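Local coordinates for protein mannan endo-1,6-alpha-mannosidase (Chaetomium thermophilum, PDB 6RY0) that probably cleaves alpha-1,6-mannosidic linkages and is thought to transfer GPI-anchored glycoproteins into the fungal cell wall, at residues Q154-Q160 / S418-A424; E223-D227 / K282-R286; A272-N276 / V334-H340; D173-N177 / V248-C252. One frame throughout, in Å; residues are numbered along the deposited sequence.

Contact 1: residues Q154-Q160 / S418-A424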
loop_
_atom_site.group_PDB
_atom_site.type_symbol
_atom_site.label_atom_id
_atom_site.label_comp_id
_atom_site.label_asym_id
_atom_site.label_seq_id
_atom_site.Cartn_x
_atom_site.Cartn_y
_atom_site.Cartn_z
ATOM N N GLN A 154 -6.012 -17.511 -7.528
ATOM C CA GLN A 154 -5.411 -17.648 -6.226
ATOM C C GLN A 154 -4.526 -16.445 -5.904
ATOM O O GLN A 154 -4.045 -15.747 -6.808
ATOM C CB GLN A 154 -4.619 -18.967 -6.184
ATOM C CG GLN A 154 -5.499 -20.204 -6.393
ATOM C CD GLN A 154 -6.519 -20.368 -5.296
ATOM O OE1 GLN A 154 -6.178 -20.355 -4.111
ATOM N NE2 GLN A 154 -7.770 -20.492 -5.665
ATOM N N TRP A 155 -4.297 -16.173 -4.613
ATOM C CA TRP A 155 -3.631 -14.945 -4.228
ATOM C C TRP A 155 -2.230 -14.787 -4.832
ATOM O O TRP A 155 -1.898 -13.750 -5.401
ATOM C CB TRP A 155 -3.562 -14.786 -2.702
ATOM C CG TRP A 155 -4.869 -14.918 -2.004
ATOM C CD1 TRP A 155 -5.084 -15.690 -0.899
ATOM C CD2 TRP A 155 -6.105 -14.223 -2.274
ATOM N NE1 TRP A 155 -6.373 -15.530 -0.464
ATOM C CE2 TRP A 155 -7.025 -14.641 -1.288
ATOM C CE3 TRP A 155 -6.536 -13.315 -3.240
ATOM C CZ2 TRP A 155 -8.339 -14.201 -1.280
ATOM C CZ3 TRP A 155 -7.845 -12.880 -3.234
ATOM C CH2 TRP A 155 -8.727 -13.317 -2.262
ATOM N N LEU A 156 -1.387 -15.811 -4.700
ATOM C CA LEU A 156 -0.052 -15.720 -5.241
ATOM C C LEU A 156 -0.120 -15.503 -6.764
ATOM O O LEU A 156 0.600 -14.669 -7.313
ATOM C CB LEU A 156 0.770 -16.965 -4.914
ATOM C CG LEU A 156 2.170 -17.032 -5.552
ATOM C CD1 LEU A 156 3.063 -15.924 -5.073
ATOM C CD2 LEU A 156 2.808 -18.377 -5.276
ATOM N N ALA A 157 -0.988 -16.254 -7.438
ATOM C CA ALA A 157 -1.145 -16.129 -8.880
ATOM C C ALA A 157 -1.556 -14.715 -9.296
ATOM O O ALA A 157 -1.134 -14.231 -10.349
ATOM C CB ALA A 157 -2.148 -17.130 -9.394
ATOM N N LEU A 158 -2.408 -14.074 -8.509
ATOM C CA LEU A 158 -2.810 -12.703 -8.812
ATOM C C LEU A 158 -1.643 -11.745 -8.669
ATOM O O LEU A 158 -1.439 -10.859 -9.519
ATOM C CB LEU A 158 -3.979 -12.285 -7.910
ATOM C CG LEU A 158 -5.329 -12.917 -8.282
ATOM C CD1 LEU A 158 -6.293 -12.786 -7.136
ATOM C CD2 LEU A 158 -5.885 -12.299 -9.567
ATOM N N ALA A 159 -0.864 -11.880 -7.591
ATOM C CA ALA A 159 0.335 -11.059 -7.440
ATOM C C ALA A 159 1.311 -11.275 -8.586
ATOM O O ALA A 159 1.886 -10.330 -9.122
ATOM C CB ALA A 159 0.982 -11.357 -6.099
ATOM N N GLN A 160 1.518 -12.536 -8.961
ATOM C CA GLN A 160 2.380 -12.856 -10.083
ATOM C C GLN A 160 1.888 -12.251 -11.387
ATOM O O GLN A 160 2.691 -11.825 -12.211
ATOM C CB GLN A 160 2.477 -14.382 -10.273
ATOM C CG GLN A 160 3.237 -15.074 -9.174
ATOM C CD GLN A 160 3.196 -16.567 -9.345
ATOM O OE1 GLN A 160 2.145 -17.147 -9.579
ATOM N NE2 GLN A 160 4.343 -17.200 -9.206
ATOM N N SER A 418 -1.175 -20.575 -0.502
ATOM C CA SER A 418 -1.640 -20.140 -1.806
ATOM C C SER A 418 -0.948 -20.947 -2.906
ATOM O O SER A 418 -0.117 -21.835 -2.630
ATOM C CB SER A 418 -1.457 -18.621 -1.934
ATOM O OG SER A 418 -2.104 -18.129 -3.094
ATOM N N ARG A 419 -1.347 -20.680 -4.139
ATOM C CA ARG A 419 -0.821 -21.355 -5.324
ATOM C C ARG A 419 -0.563 -20.300 -6.384
ATOM O O ARG A 419 -1.308 -19.305 -6.496
ATOM C CB ARG A 419 -1.789 -22.425 -5.853
ATOM C CG ARG A 419 -2.056 -23.541 -4.844
ATOM C CD ARG A 419 -3.021 -24.596 -5.398
ATOM N NE ARG A 419 -4.375 -24.108 -5.652
ATOM C CZ ARG A 419 -5.329 -23.976 -4.735
ATOM N NH1 ARG A 419 -5.103 -24.245 -3.456
ATOM N NH2 ARG A 419 -6.518 -23.545 -5.103
ATOM N N GLY A 420 0.503 -20.510 -7.154
ATOM C CA GLY A 420 0.869 -19.621 -8.237
ATOM C C GLY A 420 0.422 -20.121 -9.599
ATOM O O GLY A 420 -0.364 -21.052 -9.713
ATOM N N ASP A 421 0.908 -19.473 -10.633
ATOM C CA ASP A 421 0.539 -19.784 -12.010
ATOM C C ASP A 421 1.745 -19.393 -12.847
ATOM O O ASP A 421 2.069 -18.211 -12.919
ATOM C CB ASP A 421 -0.687 -18.969 -12.420
ATOM C CG ASP A 421 -1.099 -19.129 -13.876
ATOM O OD1 ASP A 421 -0.416 -19.811 -14.651
ATOM O OD2 ASP A 421 -2.126 -18.509 -14.255
ATOM N N PRO A 422 2.425 -20.331 -13.534
ATOM C CA PRO A 422 3.602 -19.960 -14.343
ATOM C C PRO A 422 3.248 -19.089 -15.536
ATOM O O PRO A 422 4.152 -18.453 -16.085
ATOM C CB PRO A 422 4.153 -21.296 -14.809
ATOM C CG PRO A 422 2.965 -22.174 -14.824
ATOM C CD PRO A 422 2.136 -21.757 -13.628
ATOM N N ASN A 423 1.975 -19.037 -15.908
ATOM C CA ASN A 423 1.512 -18.184 -16.997
ATOM C C ASN A 423 0.694 -17.008 -16.495
ATOM O O ASN A 423 -0.026 -16.390 -17.286
ATOM C CB ASN A 423 0.740 -18.987 -18.016
ATOM C CG ASN A 423 1.646 -19.951 -18.765
ATOM O OD1 ASN A 423 2.809 -19.609 -19.068
ATOM N ND2 ASN A 423 1.102 -21.103 -19.098
ATOM N N ALA A 424 0.830 -16.648 -15.231
ATOM C CA ALA A 424 0.169 -15.444 -14.736
ATOM C C ALA A 424 0.575 -14.269 -15.612
ATOM O O ALA A 424 1.749 -14.080 -15.883
ATOM C CB ALA A 424 0.616 -15.199 -13.315
HETATM O O HOH W 1 -4.751 -18.492 -2.778
#
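The side-chain amide of Q154 lies against one face of the R419 guanidinium, the two planes only 25° apart, with Q154 CD 3.2 Å from R419 NH2. The overlap is a flat stack rather than a hydrogen bond, and Q154 NE2 donates instead to the carbonyls of K152 and P148. Its OE1 accepts from a water that in turn accepts from W155 N and S418 OG. S418 swings its hydroxyl away from its own backbone N (chi1 -170°), toward the start of helix 155-167, where S418 OG receives a nearly straight bond from L156 N at 2.9 Å (172°). One residue on, A157 N makes a weak bond to R419 O at 3.2 Å. Small residues suit this close passage: the methyl of A157 meets D421 CB at 3.8 Å, and a beta carbon on G420 would collide with Q160 OE1. That oxygen, carried by a chain extended beyond CG, accepts from D421 N at 2.8 Å in the carbonyl plane, while Q160 NE2 binds Y218. Beyond it the 418-424 segment folds into a type I turn, D421 to A424, with an Asx turn in which D421 OD1 takes N423 N. Successive amides, W155 to A157, are thus served by water, hydroxyl and carbonyl: an N-terminal helical turn, with Q154 at the N-cap, whose amides find acceptors in a distant loop and a water.

Contact 2: residues E223-D227 / K282-R286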
loop_
_atom_site.group_PDB
_atom_site.type_symbol
_atom_site.label_atom_id
_atom_site.label_comp_id
_atom_site.label_asym_id
_atom_site.label_seq_id
_atom_site.Cartn_x
_atom_site.Cartn_y
_atom_site.Cartn_z
ATOM N N GLU A 223 16.001 -5.419 -7.988
ATOM C CA GLU A 223 17.318 -4.754 -7.935
ATOM C C GLU A 223 17.388 -3.696 -9.043
ATOM O O GLU A 223 17.832 -2.561 -8.829
ATOM C CB GLU A 223 18.505 -5.762 -8.089
ATOM C CG GLU A 223 18.719 -6.939 -7.027
ATOM C CD GLU A 223 19.789 -6.682 -5.919
ATOM O OE1 GLU A 223 20.282 -5.531 -5.889
ATOM O OE2 GLU A 223 20.103 -7.618 -5.052
ATOM N N LYS A 224 17.020 -4.096 -10.260
ATOM C CA LYS A 224 17.122 -3.212 -11.409
ATOM C C LYS A 224 16.276 -1.965 -11.199
ATOM O O LYS A 224 16.716 -0.837 -11.497
ATOM C CB LYS A 224 16.674 -3.982 -12.663
ATOM C CG LYS A 224 16.737 -3.212 -13.950
ATOM C CD LYS A 224 16.283 -4.110 -15.103
ATOM C CE LYS A 224 17.008 -3.890 -16.416
ATOM N NZ LYS A 224 16.648 -2.582 -16.921
ATOM N N ILE A 225 15.039 -2.140 -10.736
ATOM C CA ILE A 225 14.154 -0.985 -10.589
ATOM C C ILE A 225 14.605 -0.082 -9.448
ATOM O O ILE A 225 14.560 1.152 -9.579
ATOM C CB ILE A 225 12.704 -1.442 -10.386
ATOM C CG1 ILE A 225 12.193 -2.177 -11.588
ATOM C CG2 ILE A 225 11.807 -0.300 -9.931
ATOM C CD1 ILE A 225 11.973 -1.278 -12.779
ATOM N N PHE A 226 15.063 -0.653 -8.344
ATOM C CA PHE A 226 15.599 0.167 -7.261
ATOM C C PHE A 226 16.797 0.976 -7.740
ATOM O O PHE A 226 16.916 2.170 -7.467
ATOM C CB PHE A 226 15.995 -0.713 -6.084
ATOM C CG PHE A 226 16.293 0.097 -4.856
ATOM C CD1 PHE A 226 17.548 0.631 -4.653
ATOM C CD2 PHE A 226 15.302 0.330 -3.888
ATOM C CE1 PHE A 226 17.795 1.394 -3.503
ATOM C CE2 PHE A 226 15.556 1.076 -2.769
ATOM C CZ PHE A 226 16.784 1.601 -2.597
ATOM N N ASP A 227 17.692 0.318 -8.481
ATOM C CA ASP A 227 18.873 0.998 -8.956
ATOM C C ASP A 227 18.518 2.120 -9.920
ATOM O O ASP A 227 19.201 3.148 -9.952
ATOM C CB ASP A 227 19.846 0.002 -9.552
ATOM C CG ASP A 227 20.542 -0.862 -8.482
ATOM O OD1 ASP A 227 20.397 -0.599 -7.259
ATOM O OD2 ASP A 227 21.199 -1.825 -8.881
ATOM N N LYS A 282 24.459 -4.491 1.143
ATOM C CA LYS A 282 23.987 -3.296 0.454
ATOM C C LYS A 282 22.507 -3.043 0.741
ATOM O O LYS A 282 22.083 -1.890 0.848
ATOM C CB LYS A 282 24.272 -3.335 -1.047
ATOM C CG LYS A 282 23.348 -4.115 -1.907
ATOM C CD LYS A 282 23.808 -4.085 -3.380
ATOM C CE LYS A 282 22.849 -4.867 -4.263
ATOM N NZ LYS A 282 23.343 -5.009 -5.620
ATOM N N TRP A 283 21.722 -4.093 0.862
ATOM C CA TRP A 283 20.319 -3.938 1.189
ATOM C C TRP A 283 20.104 -3.532 2.629
ATOM O O TRP A 283 19.175 -2.774 2.904
ATOM C CB TRP A 283 19.501 -5.184 0.811
ATOM C CG TRP A 283 19.325 -5.300 -0.668
ATOM C CD1 TRP A 283 19.859 -6.247 -1.503
ATOM C CD2 TRP A 283 18.559 -4.433 -1.505
ATOM N NE1 TRP A 283 19.495 -6.010 -2.796
ATOM C CE2 TRP A 283 18.686 -4.901 -2.828
ATOM C CE3 TRP A 283 17.765 -3.311 -1.259
ATOM C CZ2 TRP A 283 18.044 -4.270 -3.899
ATOM C CZ3 TRP A 283 17.142 -2.705 -2.327
ATOM C CH2 TRP A 283 17.304 -3.162 -3.623
ATOM N N LYS A 284 20.912 -4.025 3.554
ATOM C CA LYS A 284 20.839 -3.530 4.922
ATOM C C LYS A 284 21.106 -2.037 4.957
ATOM O O LYS A 284 20.414 -1.289 5.646
ATOM C CB LYS A 284 21.808 -4.258 5.856
ATOM C CG LYS A 284 21.572 -3.863 7.310
ATOM C CD LYS A 284 22.472 -4.583 8.271
ATOM C CE LYS A 284 22.243 -4.133 9.706
ATOM N NZ LYS A 284 22.586 -2.702 9.922
ATOM N N ASP A 285 22.121 -1.597 4.225
ATOM C CA ASP A 285 22.462 -0.183 4.184
ATOM C C ASP A 285 21.322 0.640 3.635
ATOM O O ASP A 285 21.033 1.739 4.130
ATOM C CB ASP A 285 23.707 0.071 3.320
ATOM C CG ASP A 285 24.968 -0.521 3.869
ATOM O OD1 ASP A 285 25.024 -0.838 5.070
ATOM O OD2 ASP A 285 25.940 -0.615 3.098
ATOM N N ARG A 286 20.657 0.121 2.601
ATOM C CA ARG A 286 19.528 0.821 1.992
ATOM C C ARG A 286 18.343 0.892 2.960
ATOM O O ARG A 286 17.709 1.937 3.078
ATOM C CB ARG A 286 19.144 0.157 0.663
ATOM C CG ARG A 286 20.191 0.361 -0.411
ATOM C CD ARG A 286 20.068 -0.611 -1.554
ATOM N NE ARG A 286 21.222 -0.468 -2.421
ATOM C CZ ARG A 286 21.317 -0.972 -3.627
ATOM N NH1 ARG A 286 20.318 -1.673 -4.146
ATOM N NH2 ARG A 286 22.446 -0.773 -4.311
HETATM O O HOH W 2 22.999 -2.396 -6.730
#
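D227 OD2, K282 NZ and R286 NH2 converge on one water, which donates to the aspartate at 2.9 Å and accepts from both bases. D227 OD1 also forms a weak salt bridge to R286 NH1 at 3.3 Å; with carboxylate and guanidinium planes 79° apart, the paired side-on grip possible between these groups is not made. The arginine reaches this position with its chain extended from CG to NE, passing its CD 3.6 Å from F226 CE1 and bringing NH1 over one face of the W283 indole. The indole edge, led by CH2, points into the face of F226 in a T-shaped pair, centroids 5.0 Å apart. Phenylalanine and tryptophan fit here as flat, bulky fillers between helices 216-231 and 281-298; the axes of the segments 223-227 and 282-286 approach to 13.5 Å. Tryptophan adds a donor: in the conformer of E223 described, one of two modelled, W283 NE1 gives E223 OE2 a bond of 2.8 Å, almost straight and in the indole plane. E223 OE1 meets K282 NZ in a weak salt bridge at 3.1 Å. Replacing W283 by an alanine would probably leave E223 OE2 without this donor and open a gap beside F226. Two acids facing two bases beside an aromatic pair imply that long, imperfect charge pairs share the work, the opposite charges probably steadying one another through the water.

Contact 3: residues A272-N276 / V334-H340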
loop_
_atom_site.group_PDB
_atom_site.type_symbol
_atom_site.label_atom_id
_atom_site.label_comp_id
_atom_site.label_asym_id
_atom_site.label_seq_id
_atom_site.Cartn_x
_atom_site.Cartn_y
_atom_site.Cartn_z
ATOM N N ALA A 272 13.559 -4.022 2.775
ATOM C CA ALA A 272 13.613 -4.967 3.863
ATOM C C ALA A 272 13.409 -6.397 3.360
ATOM O O ALA A 272 14.106 -7.305 3.790
ATOM C CB ALA A 272 12.576 -4.609 4.923
ATOM N N PHE A 273 12.470 -6.609 2.423
ATOM C CA PHE A 273 12.318 -7.908 1.818
ATOM C C PHE A 273 13.580 -8.317 1.072
ATOM O O PHE A 273 13.993 -9.483 1.164
ATOM C CB PHE A 273 11.065 -7.964 0.897
ATOM C CG PHE A 273 9.779 -8.203 1.657
ATOM C CD1 PHE A 273 9.056 -7.143 2.197
ATOM C CD2 PHE A 273 9.272 -9.474 1.818
ATOM C CE1 PHE A 273 7.884 -7.378 2.907
ATOM C CE2 PHE A 273 8.106 -9.711 2.538
ATOM C CZ PHE A 273 7.412 -8.655 3.078
ATOM N N MET A 274 14.210 -7.389 0.364
ATOM C CA MET A 274 15.446 -7.707 -0.338
ATOM C C MET A 274 16.573 -8.044 0.632
ATOM O O MET A 274 17.367 -8.954 0.368
ATOM C CB MET A 274 15.912 -6.587 -1.250
ATOM C CG MET A 274 14.998 -6.327 -2.438
ATOM S SD MET A 274 14.877 -7.727 -3.581
ATOM C CE MET A 274 16.490 -7.629 -4.358
ATOM N N TRP A 275 16.694 -7.324 1.732
ATOM C CA TRP A 275 17.679 -7.641 2.758
ATOM C C TRP A 275 17.452 -9.039 3.313
ATOM O O TRP A 275 18.385 -9.826 3.456
ATOM C CB TRP A 275 17.623 -6.595 3.871
ATOM C CG TRP A 275 18.267 -6.989 5.147
ATOM C CD1 TRP A 275 17.649 -7.031 6.361
ATOM C CD2 TRP A 275 19.643 -7.370 5.387
ATOM N NE1 TRP A 275 18.542 -7.400 7.338
ATOM C CE2 TRP A 275 19.771 -7.602 6.770
ATOM C CE3 TRP A 275 20.776 -7.532 4.569
ATOM C CZ2 TRP A 275 20.957 -8.024 7.340
ATOM C CZ3 TRP A 275 21.965 -7.945 5.156
ATOM C CH2 TRP A 275 22.033 -8.169 6.529
ATOM N N ASN A 276 16.207 -9.355 3.636
ATOM C CA ASN A 276 15.884 -10.654 4.209
ATOM C C ASN A 276 16.204 -11.767 3.213
ATOM O O ASN A 276 16.758 -12.791 3.580
ATOM C CB ASN A 276 14.408 -10.648 4.616
ATOM C CG ASN A 276 13.995 -11.921 5.293
ATOM O OD1 ASN A 276 13.784 -12.942 4.632
ATOM N ND2 ASN A 276 13.835 -11.878 6.602
ATOM N N VAL A 334 8.360 -4.352 8.425
ATOM C CA VAL A 334 9.798 -4.202 8.351
ATOM C C VAL A 334 10.462 -4.716 9.633
ATOM O O VAL A 334 11.527 -5.313 9.581
ATOM C CB VAL A 334 10.182 -2.756 8.032
ATOM C CG1 VAL A 334 11.664 -2.475 8.258
ATOM C CG2 VAL A 334 9.769 -2.411 6.607
ATOM N N THR A 335 9.841 -4.495 10.797
ATOM C CA THR A 335 10.450 -4.955 12.042
ATOM C C THR A 335 10.510 -6.475 12.137
ATOM O O THR A 335 11.309 -7.005 12.922
ATOM C CB THR A 335 9.756 -4.397 13.291
ATOM O OG1 THR A 335 8.491 -5.025 13.535
ATOM C CG2 THR A 335 9.658 -2.921 13.222
ATOM N N GLN A 336 9.651 -7.188 11.393
ATOM C CA GLN A 336 9.669 -8.640 11.401
ATOM C C GLN A 336 10.728 -9.210 10.466
ATOM O O GLN A 336 11.414 -10.159 10.805
ATOM C CB GLN A 336 8.317 -9.188 10.985
ATOM C CG GLN A 336 7.171 -8.779 11.838
ATOM C CD GLN A 336 5.881 -9.370 11.327
ATOM O OE1 GLN A 336 5.534 -9.166 10.181
ATOM N NE2 GLN A 336 5.201 -10.163 12.154
ATOM N N ILE A 337 10.846 -8.609 9.284
ATOM C CA ILE A 337 11.767 -9.194 8.329
ATOM C C ILE A 337 13.122 -8.552 8.297
ATOM O O ILE A 337 14.069 -9.175 7.806
ATOM C CB ILE A 337 11.206 -9.188 6.979
ATOM C CG1 ILE A 337 10.865 -7.767 6.585
ATOM C CG2 ILE A 337 9.984 -10.072 6.930
ATOM C CD1 ILE A 337 10.453 -7.609 5.144
ATOM N N ALA A 338 13.271 -7.393 8.950
ATOM C CA ALA A 338 14.565 -6.771 9.201
ATOM C C ALA A 338 14.615 -6.466 10.699
ATOM O O ALA A 338 14.472 -5.331 11.131
ATOM C CB ALA A 338 14.764 -5.520 8.369
ATOM N N PRO A 339 14.770 -7.498 11.523
ATOM C CA PRO A 339 14.589 -7.305 12.967
ATOM C C PRO A 339 15.538 -6.316 13.622
ATOM O O PRO A 339 15.214 -5.828 14.702
ATOM C CB PRO A 339 14.731 -8.717 13.534
ATOM C CG PRO A 339 15.371 -9.481 12.475
ATOM C CD PRO A 339 14.988 -8.901 11.175
ATOM N N HIS A 340 16.674 -6.025 13.001
ATOM C CA HIS A 340 17.565 -5.036 13.586
ATOM C C HIS A 340 16.937 -3.650 13.639
ATOM O O HIS A 340 17.451 -2.795 14.366
ATOM C CB HIS A 340 18.889 -5.003 12.847
ATOM C CG HIS A 340 18.842 -4.271 11.548
ATOM N ND1 HIS A 340 18.353 -4.835 10.390
ATOM C CD2 HIS A 340 19.229 -3.020 11.234
ATOM C CE1 HIS A 340 18.448 -3.953 9.416
ATOM N NE2 HIS A 340 18.978 -2.846 9.899
HETATM O O HOH W 3 17.730 -7.478 10.147
#
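I337 CD1 sits over the face of F273, 3.5 Å from the ring centroid in a CH-pi contact, in one of the two conformers modelled for the isoleucine. This helix-helix contact, in the (alpha/alpha)6 fold expected of family 76, sets helix 261-278 against the C-terminal end of helix 323-337. The first torsion of I337 (chi1 58°) places CG1 between the backbone N and carbonyl carbon, from where the extended chain carries CD1 across to the ring. A272 packs beside it, its methyl 3.7 Å from I337 CD1 and 3.9 Å from V334 CG2; so small a residue lets the backbones come close. The ring of F273 also rests on A207, R208 and R211 of helix 196-213, and an alanine at F273 would probably deprive I337 CD1 of its aromatic support and open a gap between three helices. Farther out, A338 CB meets the W275 indole at its edge, touching CD1 at 3.8 Å. An asparagine serves two sides at the border: N276 ND2 donates to I337 O at 3.0 Å (167°), on a carbonyl lone pair and nearly in its own amide plane, while N276 OD1 accepts from R211. The bond thus holds the carbonyl of the last residue in helix 323-337. At the polar edge H340, tied through NE2 to D288, and the indole share a water, 2.9 Å from W275 NE1 and 2.7 Å from H340 ND1.

Contact 4: residues D173-N177 / V248-C252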
loop_
_atom_site.group_PDB
_atom_site.type_symbol
_atom_site.label_atom_id
_atom_site.label_comp_id
_atom_site.label_asym_id
_atom_site.label_seq_id
_atom_site.Cartn_x
_atom_site.Cartn_y
_atom_site.Cartn_z
ATOM N N ASP A 173 10.599 1.289 -21.637
ATOM C CA ASP A 173 11.218 1.860 -22.808
ATOM C C ASP A 173 12.503 2.615 -22.435
ATOM O O ASP A 173 12.950 2.569 -21.292
ATOM C CB ASP A 173 10.193 2.683 -23.630
ATOM C CG ASP A 173 9.785 4.005 -23.004
ATOM O OD1 ASP A 173 10.541 4.583 -22.217
ATOM O OD2 ASP A 173 8.687 4.497 -23.363
ATOM N N GLY A 174 13.134 3.256 -23.415
ATOM C CA GLY A 174 14.435 3.851 -23.194
ATOM C C GLY A 174 14.381 5.257 -22.637
ATOM O O GLY A 174 15.432 5.793 -22.279
ATOM N N THR A 175 13.205 5.861 -22.530
ATOM C CA THR A 175 13.150 7.192 -21.981
ATOM C C THR A 175 13.619 7.161 -20.525
ATOM O O THR A 175 13.287 6.248 -19.789
ATOM C CB THR A 175 11.759 7.816 -22.133
ATOM O OG1 THR A 175 10.790 7.112 -21.346
ATOM C CG2 THR A 175 11.329 7.820 -23.598
ATOM N N CYS A 176 14.397 8.153 -20.115
ATOM C CA CYS A 176 14.973 8.172 -18.791
ATOM C C CYS A 176 15.786 6.923 -18.470
ATOM O O CYS A 176 15.994 6.608 -17.322
ATOM C CB CYS A 176 13.931 8.419 -17.712
ATOM S SG CYS A 176 12.904 9.860 -18.115
ATOM N N ASN A 177 16.250 6.240 -19.513
ATOM C CA ASN A 177 17.016 4.987 -19.376
ATOM C C ASN A 177 16.220 3.881 -18.657
ATOM O O ASN A 177 16.806 2.939 -18.156
ATOM C CB ASN A 177 18.363 5.195 -18.683
ATOM C CG ASN A 177 19.209 6.231 -19.377
ATOM O OD1 ASN A 177 19.191 6.358 -20.582
ATOM N ND2 ASN A 177 19.981 6.969 -18.601
ATOM N N VAL A 248 9.126 12.462 -18.882
ATOM C CA VAL A 248 9.991 11.980 -19.948
ATOM C C VAL A 248 10.482 13.076 -20.883
ATOM O O VAL A 248 11.598 12.999 -21.376
ATOM C CB VAL A 248 9.318 10.842 -20.754
ATOM C CG1 VAL A 248 9.002 9.691 -19.841
ATOM C CG2 VAL A 248 8.126 11.317 -21.503
ATOM N N GLU A 249 9.689 14.109 -21.136
ATOM C CA GLU A 249 10.116 15.189 -22.018
ATOM C C GLU A 249 11.343 15.920 -21.497
ATOM O O GLU A 249 12.002 16.608 -22.260
ATOM C CB GLU A 249 8.992 16.218 -22.184
ATOM C CG GLU A 249 7.748 15.708 -22.821
ATOM C CD GLU A 249 6.717 15.177 -21.849
ATOM O OE1 GLU A 249 7.056 14.789 -20.713
ATOM O OE2 GLU A 249 5.537 15.138 -22.253
ATOM N N HIS A 250 11.607 15.821 -20.194
ATOM C CA HIS A 250 12.783 16.425 -19.588
ATOM C C HIS A 250 13.802 15.387 -19.161
ATOM O O HIS A 250 14.642 15.662 -18.293
ATOM C CB HIS A 250 12.379 17.283 -18.393
ATOM C CG HIS A 250 11.447 18.368 -18.768
ATOM N ND1 HIS A 250 11.802 19.346 -19.666
ATOM C CD2 HIS A 250 10.174 18.624 -18.403
ATOM C CE1 HIS A 250 10.778 20.163 -19.834
ATOM N NE2 HIS A 250 9.781 19.751 -19.076
ATOM N N ASN A 251 13.713 14.187 -19.714
ATOM C CA ASN A 251 14.613 13.115 -19.308
ATOM C C ASN A 251 14.525 12.858 -17.810
ATOM O O ASN A 251 15.485 12.428 -17.174
ATOM C CB ASN A 251 16.070 13.380 -19.708
ATOM C CG ASN A 251 16.278 13.381 -21.193
ATOM O OD1 ASN A 251 15.683 12.621 -21.945
ATOM N ND2 ASN A 251 17.179 14.217 -21.619
ATOM N N CYS A 252 13.338 13.111 -17.262
ATOM C CA CYS A 252 13.042 12.881 -15.840
ATOM C C CYS A 252 13.814 13.802 -14.896
ATOM O O CYS A 252 13.801 13.571 -13.670
ATOM C CB CYS A 252 13.199 11.398 -15.449
ATOM S SG CYS A 252 12.015 10.306 -16.315
HETATM O O HOH W 4 15.874 9.807 -21.805
#
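T175 and C176 run beside V248 and N251 with no hydrogen bond joining the two loops directly, the CA atoms of C176 and N251 lying 5.0 Å apart. The link is a disulfide cross-link at the protein surface, tying the loop after helix 155-167 to the one that follows strand 245-247. C176 SG and C252 SG are 2.1 Å apart with a chi3 of 87°, close to the unstrained right-handed value. Both cysteines have left-handed helical backbone angles, and each holds its sulfur beside its own backbone N, anti to the carbonyl carbon. C176 SG also lies 3.4 Å from N251 C, and C252 is buried against V232, Y234 and K194, leaving the bridge covered on its inner flank. Next to it T175 leans on V248, its OG1 3.5 Å from V248 CG1, a valine giving an apolar surface where the hydroxyl is already occupied. That hydroxyl donates to D173 OD1 at 2.7 Å, on the syn lone pair, while T175 N reaches the same oxygen at 3.0 Å from above the carboxylate plane in an Asx turn. An aspartate suits the position because its charge also meets R181 and K194, the lysine belonging to the strand paired with 245-247. A water also joins the two loops, accepting from C176 N at 2.8 Å and donating to N251 OD1 at 2.8 Å.

Contacts 2 and 3 touch, their centres 13 Å apart; helices 261-278 and 281-298, one in each, follow each other in the chain. M274, on the opposite side of its helix from I337, lies against the other pair: its CB is 3.4 Å from W283 CD2, and its CE is 3.5 Å from E223 CG. Contact 4 is separate, its nearest atoms about 6 Å from contact 2, though the segments of these two alternate along the chain. Contact 1 encloses the other three in sequence, yet lies about 25 Å from contact 2 and 32 Å from contact 4 between centres. All four are away from the calcium held by D73 and H385.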